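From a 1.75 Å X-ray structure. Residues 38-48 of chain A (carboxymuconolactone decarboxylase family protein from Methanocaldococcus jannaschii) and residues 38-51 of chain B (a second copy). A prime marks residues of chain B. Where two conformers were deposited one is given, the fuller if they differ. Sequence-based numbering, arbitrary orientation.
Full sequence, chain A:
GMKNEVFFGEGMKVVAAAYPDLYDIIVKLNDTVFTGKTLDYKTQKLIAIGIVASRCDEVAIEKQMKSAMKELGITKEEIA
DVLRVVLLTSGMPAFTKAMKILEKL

Chain A 38-48: TLDYKTQKLIA
Chain B, residues 38-51: TLDYKTQKLIAIGI

Two copies of one helix start, chain A 38-48 and chain B 38-51 (primed), pack mainly through apolar side-chain atoms, with backbone atoms adding to the surface; no hydrogen bond crosses between them. In each copy Thr38 (phi/psi -131/-50) is followed by two extended residues, Leu39 (-73/142) and Asp40 (-82/169), then a helix that begins at Tyr41 and runs beyond the stretch, with phi near -60 and psi between -35 and -51. The helix axes approach to 9.0 Å, with N-to-C directions 47° apart (signed crossing angle -47°). The register is symmetric: Thr43 CA lies 6.9 Å from Thr43′ CA, and Ile47 CA only 4.7 Å from Ile47′ CA, so the backbones are much closer at Ile47 than one turn earlier.

Backbone and capping bonds set each helix. The i to i+4 ladder starts at Gln44 N to Asp40 O (3.1 Å) and continues with Lys45 N to Tyr41 O (2.8 Å). Asp40 (chi1 70°, p) is the N-cap: its OD1 accepts from Thr43 N at 2.9 Å (N-H...O angle 166°) and from Thr43 OG1 at 2.9 Å. A carboxylate suits this place because the first-turn amides lack helical acceptors. Thr43 (chi1 m) thus spends its hydroxyl on its own cap and leaves CG2 for the partner. Chain B repeats these bonds.

The stretches bury 433 Å² in all, most of it on Leu46 (63 Å²), Ile47 (76 Å²), Leu46′ (59 Å²) and Ile47′ (52 Å²), whose branched apolar side chains leave no polar group unsatisfied. Leu39 and Leu46 point toward the other stretch, both with chi1 m and chi2 t; Leu39 CD2 meets Leu46′ CD1 at 3.8 Å, and Leu46 CD1 meets Leu39′ CD2 at 3.8 Å. Between these leucine pairs the threonine methyls fill space: Thr43 CG2 is 4.4 Å from Thr43′ CG2 and 4.3 Å from Leu46′ CD1. At the close crossing, Ile47 (chi1 m, chi2 t) points sideways, and Ile47 CG1 touches Ile47′ CG1 at 3.9 Å. Ile47 CD1 reaches Leu46′ CB at 4.3 Å, and Leu46 CB reaches Ile47′ CD1 at 4.3 Å.

Backbone also forms part of the surface. Ile47 CG1 lies 4.3 Å from Leu46′ O, and Ile47 CG2 packs 4.2 Å from Gly50′ CA. Glycine fits here because an ideal CB on Gly50′ would sit 2.7 Å from Ile47 CG2, a clash.

Tyr41 (chi1 t), Gln44 (chi1 m) and Ala48 lie outside the contact; the first two hydrogen-bond elsewhere in the structure, while Ala48 points away. Lys42 starts sideways in an all-t chain whose end comes nearer, Lys42 CE to Leu39′ CD2 at 5.4 Å, without making contact.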

# COMPACT_ATOMS: atom_id res chain seq x y z
N THR A 38 -10.86 26.73 2.05
CA THR A 38 -9.88 27.56 2.77
C THR A 38 -8.49 27.45 2.14
O THR A 38 -7.82 28.44 1.93
CB THR A 38 -9.72 27.12 4.26
OG1 THR A 38 -10.85 27.54 5.01
CG2 THR A 38 -8.44 27.72 4.90
N LEU A 39 -8.03 26.22 1.91
CA LEU A 39 -6.70 26.04 1.40
C LEU A 39 -6.63 26.45 -0.07
O LEU A 39 -7.57 26.18 -0.81
CB LEU A 39 -6.26 24.57 1.54
CG LEU A 39 -6.21 24.01 2.96
CD1 LEU A 39 -5.60 22.57 2.90
CD2 LEU A 39 -5.42 24.94 3.88
N ASP A 40 -5.52 27.07 -0.47
CA ASP A 40 -5.33 27.45 -1.87
C ASP A 40 -4.84 26.31 -2.75
O ASP A 40 -4.47 25.25 -2.27
CB ASP A 40 -4.48 28.72 -2.01
CG ASP A 40 -3.01 28.54 -1.65
OD1 ASP A 40 -2.45 27.43 -1.49
OD2 ASP A 40 -2.37 29.61 -1.52
N TYR A 41 -4.87 26.55 -4.06
CA TYR A 41 -4.48 25.48 -4.99
C TYR A 41 -3.03 25.05 -4.81
O TYR A 41 -2.76 23.85 -4.84
CB TYR A 41 -4.73 25.84 -6.44
CG TYR A 41 -4.23 24.80 -7.43
CD1 TYR A 41 -4.53 23.44 -7.26
CD2 TYR A 41 -3.47 25.17 -8.53
CE1 TYR A 41 -4.09 22.51 -8.17
CE2 TYR A 41 -3.04 24.23 -9.44
CZ TYR A 41 -3.34 22.91 -9.26
OH TYR A 41 -2.89 21.98 -10.17
N LYS A 42 -2.10 25.99 -4.59
CA LYS A 42 -0.71 25.62 -4.36
C LYS A 42 -0.55 24.62 -3.20
O LYS A 42 0.12 23.59 -3.33
CB LYS A 42 0.14 26.88 -4.12
CG LYS A 42 1.61 26.60 -3.91
CD LYS A 42 2.38 27.89 -3.70
CE LYS A 42 3.86 27.60 -3.57
NZ LYS A 42 4.69 28.80 -3.22
N THR A 43 -1.18 24.91 -2.07
CA THR A 43 -1.12 24.01 -0.92
C THR A 43 -1.68 22.64 -1.25
O THR A 43 -1.06 21.62 -0.93
CB THR A 43 -1.86 24.62 0.28
OG1 THR A 43 -1.23 25.85 0.63
CG2 THR A 43 -1.84 23.70 1.51
N GLN A 44 -2.85 22.60 -1.85
CA GLN A 44 -3.43 21.33 -2.31
C GLN A 44 -2.54 20.53 -3.28
O GLN A 44 -2.42 19.29 -3.18
CB GLN A 44 -4.79 21.59 -2.91
CG GLN A 44 -5.85 21.98 -1.89
CD GLN A 44 -7.20 22.06 -2.54
OE1 GLN A 44 -7.36 22.80 -3.51
NE2 GLN A 44 -8.17 21.27 -2.05
N LYS A 45 -1.88 21.22 -4.20
CA LYS A 45 -1.01 20.55 -5.15
C LYS A 45 0.26 19.99 -4.41
O LYS A 45 0.74 18.92 -4.76
CB LYS A 45 -0.71 21.51 -6.33
CG LYS A 45 -0.57 20.90 -7.75
CD LYS A 45 -1.67 19.92 -8.25
CE LYS A 45 -2.84 20.50 -9.05
NZ LYS A 45 -3.25 19.55 -10.17
N LEU A 46 0.75 20.70 -3.41
CA LEU A 46 1.87 20.19 -2.59
C LEU A 46 1.46 18.92 -1.81
O LEU A 46 2.23 17.95 -1.73
CB LEU A 46 2.39 21.28 -1.65
CG LEU A 46 3.09 22.46 -2.34
CD1 LEU A 46 3.18 23.63 -1.36
CD2 LEU A 46 4.47 22.05 -2.90
N ILE A 47 0.23 18.94 -1.29
CA ILE A 47 -0.35 17.77 -0.64
C ILE A 47 -0.41 16.58 -1.62
O ILE A 47 -0.03 15.45 -1.30
CB ILE A 47 -1.74 18.06 -0.04
CG1 ILE A 47 -1.63 19.08 1.12
CG2 ILE A 47 -2.37 16.75 0.49
CD1 ILE A 47 -3.01 19.76 1.48
N ALA A 48 -0.84 16.86 -2.84
CA ALA A 48 -0.92 15.80 -3.89
C ALA A 48 0.44 15.18 -4.16
O ALA A 48 0.56 13.97 -4.29
CB ALA A 48 -1.51 16.38 -5.16
N THR B 38 11.46 26.40 2.89
CA THR B 38 10.50 27.36 2.34
C THR B 38 9.11 27.18 2.94
O THR B 38 8.46 28.12 3.33
CB THR B 38 10.33 27.22 0.79
OG1 THR B 38 11.48 27.74 0.13
CG2 THR B 38 9.07 27.95 0.28
N LEU B 39 8.62 25.94 2.95
CA LEU B 39 7.28 25.69 3.41
C LEU B 39 7.23 25.82 4.93
O LEU B 39 8.15 25.40 5.61
CB LEU B 39 6.81 24.28 3.01
CG LEU B 39 6.76 24.00 1.51
CD1 LEU B 39 6.12 22.58 1.30
CD2 LEU B 39 5.98 25.10 0.78
N ASP B 40 6.13 26.39 5.45
CA ASP B 40 5.94 26.50 6.89
C ASP B 40 5.42 25.24 7.55
O ASP B 40 5.03 24.29 6.88
CB ASP B 40 5.12 27.75 7.27
CG ASP B 40 3.64 27.67 6.88
OD1 ASP B 40 3.06 26.63 6.52
OD2 ASP B 40 3.03 28.76 6.95
N TYR B 41 5.45 25.23 8.88
CA TYR B 41 5.04 24.01 9.60
C TYR B 41 3.59 23.66 9.35
O TYR B 41 3.28 22.48 9.15
CB TYR B 41 5.30 24.09 11.09
CG TYR B 41 4.77 22.90 11.86
CD1 TYR B 41 5.04 21.59 11.46
CD2 TYR B 41 4.02 23.08 13.02
CE1 TYR B 41 4.58 20.52 12.18
CE2 TYR B 41 3.56 21.99 13.74
CZ TYR B 41 3.83 20.73 13.32
OH TYR B 41 3.36 19.65 14.04
N LYS B 42 2.68 24.64 9.31
CA LYS B 42 1.28 24.36 9.01
C LYS B 42 1.10 23.59 7.69
O LYS B 42 0.41 22.57 7.63
CB LYS B 42 0.46 25.65 9.01
CG LYS B 42 -1.02 25.45 8.76
CD LYS B 42 -1.77 26.78 8.79
CE LYS B 42 -3.25 26.55 8.60
NZ LYS B 42 -4.05 27.81 8.49
N THR B 43 1.73 24.07 6.63
CA THR B 43 1.66 23.40 5.33
C THR B 43 2.18 21.97 5.40
O THR B 43 1.54 21.04 4.90
CB THR B 43 2.41 24.20 4.26
OG1 THR B 43 1.81 25.49 4.15
CG2 THR B 43 2.37 23.52 2.89
N GLN B 44 3.35 21.80 5.98
CA GLN B 44 3.90 20.45 6.20
C GLN B 44 2.99 19.51 7.01
O GLN B 44 2.85 18.31 6.68
CB GLN B 44 5.27 20.57 6.83
CG GLN B 44 6.34 21.12 5.90
CD GLN B 44 7.69 21.05 6.55
OE1 GLN B 44 7.86 21.59 7.64
NE2 GLN B 44 8.64 20.34 5.92
N LYS B 45 2.35 20.04 8.04
CA LYS B 45 1.46 19.22 8.85
C LYS B 45 0.18 18.83 8.03
O LYS B 45 -0.33 17.73 8.17
CB LYS B 45 1.18 19.95 10.18
CG LYS B 45 1.02 19.09 11.48
CD LYS B 45 2.10 18.01 11.78
CE LYS B 45 3.28 18.41 12.67
NZ LYS B 45 3.67 17.26 13.59
N LEU B 46 -0.30 19.73 7.17
CA LEU B 46 -1.43 19.40 6.27
C LEU B 46 -1.04 18.29 5.27
O LEU B 46 -1.83 17.37 5.01
CB LEU B 46 -1.91 20.66 5.55
CG LEU B 46 -2.59 21.70 6.45
CD1 LEU B 46 -2.66 23.04 5.70
CD2 LEU B 46 -3.98 21.23 6.93
N ILE B 47 0.19 18.37 4.76
CA ILE B 47 0.75 17.33 3.90
C ILE B 47 0.77 15.98 4.65
O ILE B 47 0.37 14.94 4.12
CB ILE B 47 2.14 17.70 3.36
CG1 ILE B 47 2.06 18.92 2.42
CG2 ILE B 47 2.74 16.50 2.60
CD1 ILE B 47 3.46 19.62 2.19
N ALA B 48 1.21 16.02 5.90
CA ALA B 48 1.27 14.79 6.73
C ALA B 48 -0.10 14.16 6.89
O ALA B 48 -0.25 12.95 6.80
CB ALA B 48 1.86 15.11 8.09
N ILE B 49 -1.10 15.01 7.17
CA ILE B 49 -2.50 14.55 7.23
C ILE B 49 -2.89 13.84 5.93
O ILE B 49 -3.48 12.77 5.95
CB ILE B 49 -3.46 15.69 7.59
CG1 ILE B 49 -3.21 16.16 9.01
CG2 ILE B 49 -4.96 15.21 7.48
CD1 ILE B 49 -3.84 17.55 9.36
N GLY B 50 -2.58 14.45 4.79
CA GLY B 50 -2.95 13.91 3.51
C GLY B 50 -2.34 12.54 3.29
O GLY B 50 -2.99 11.59 2.83
N ILE B 51 -1.07 12.43 3.63
CA ILE B 51 -0.38 11.16 3.42
C ILE B 51 -0.96 10.04 4.29
O ILE B 51 -1.31 8.99 3.78
CB ILE B 51 1.14 11.29 3.66
CG1 ILE B 51 1.76 12.19 2.57
CG2 ILE B 51 1.78 9.87 3.68
CD1 ILE B 51 3.21 12.63 2.89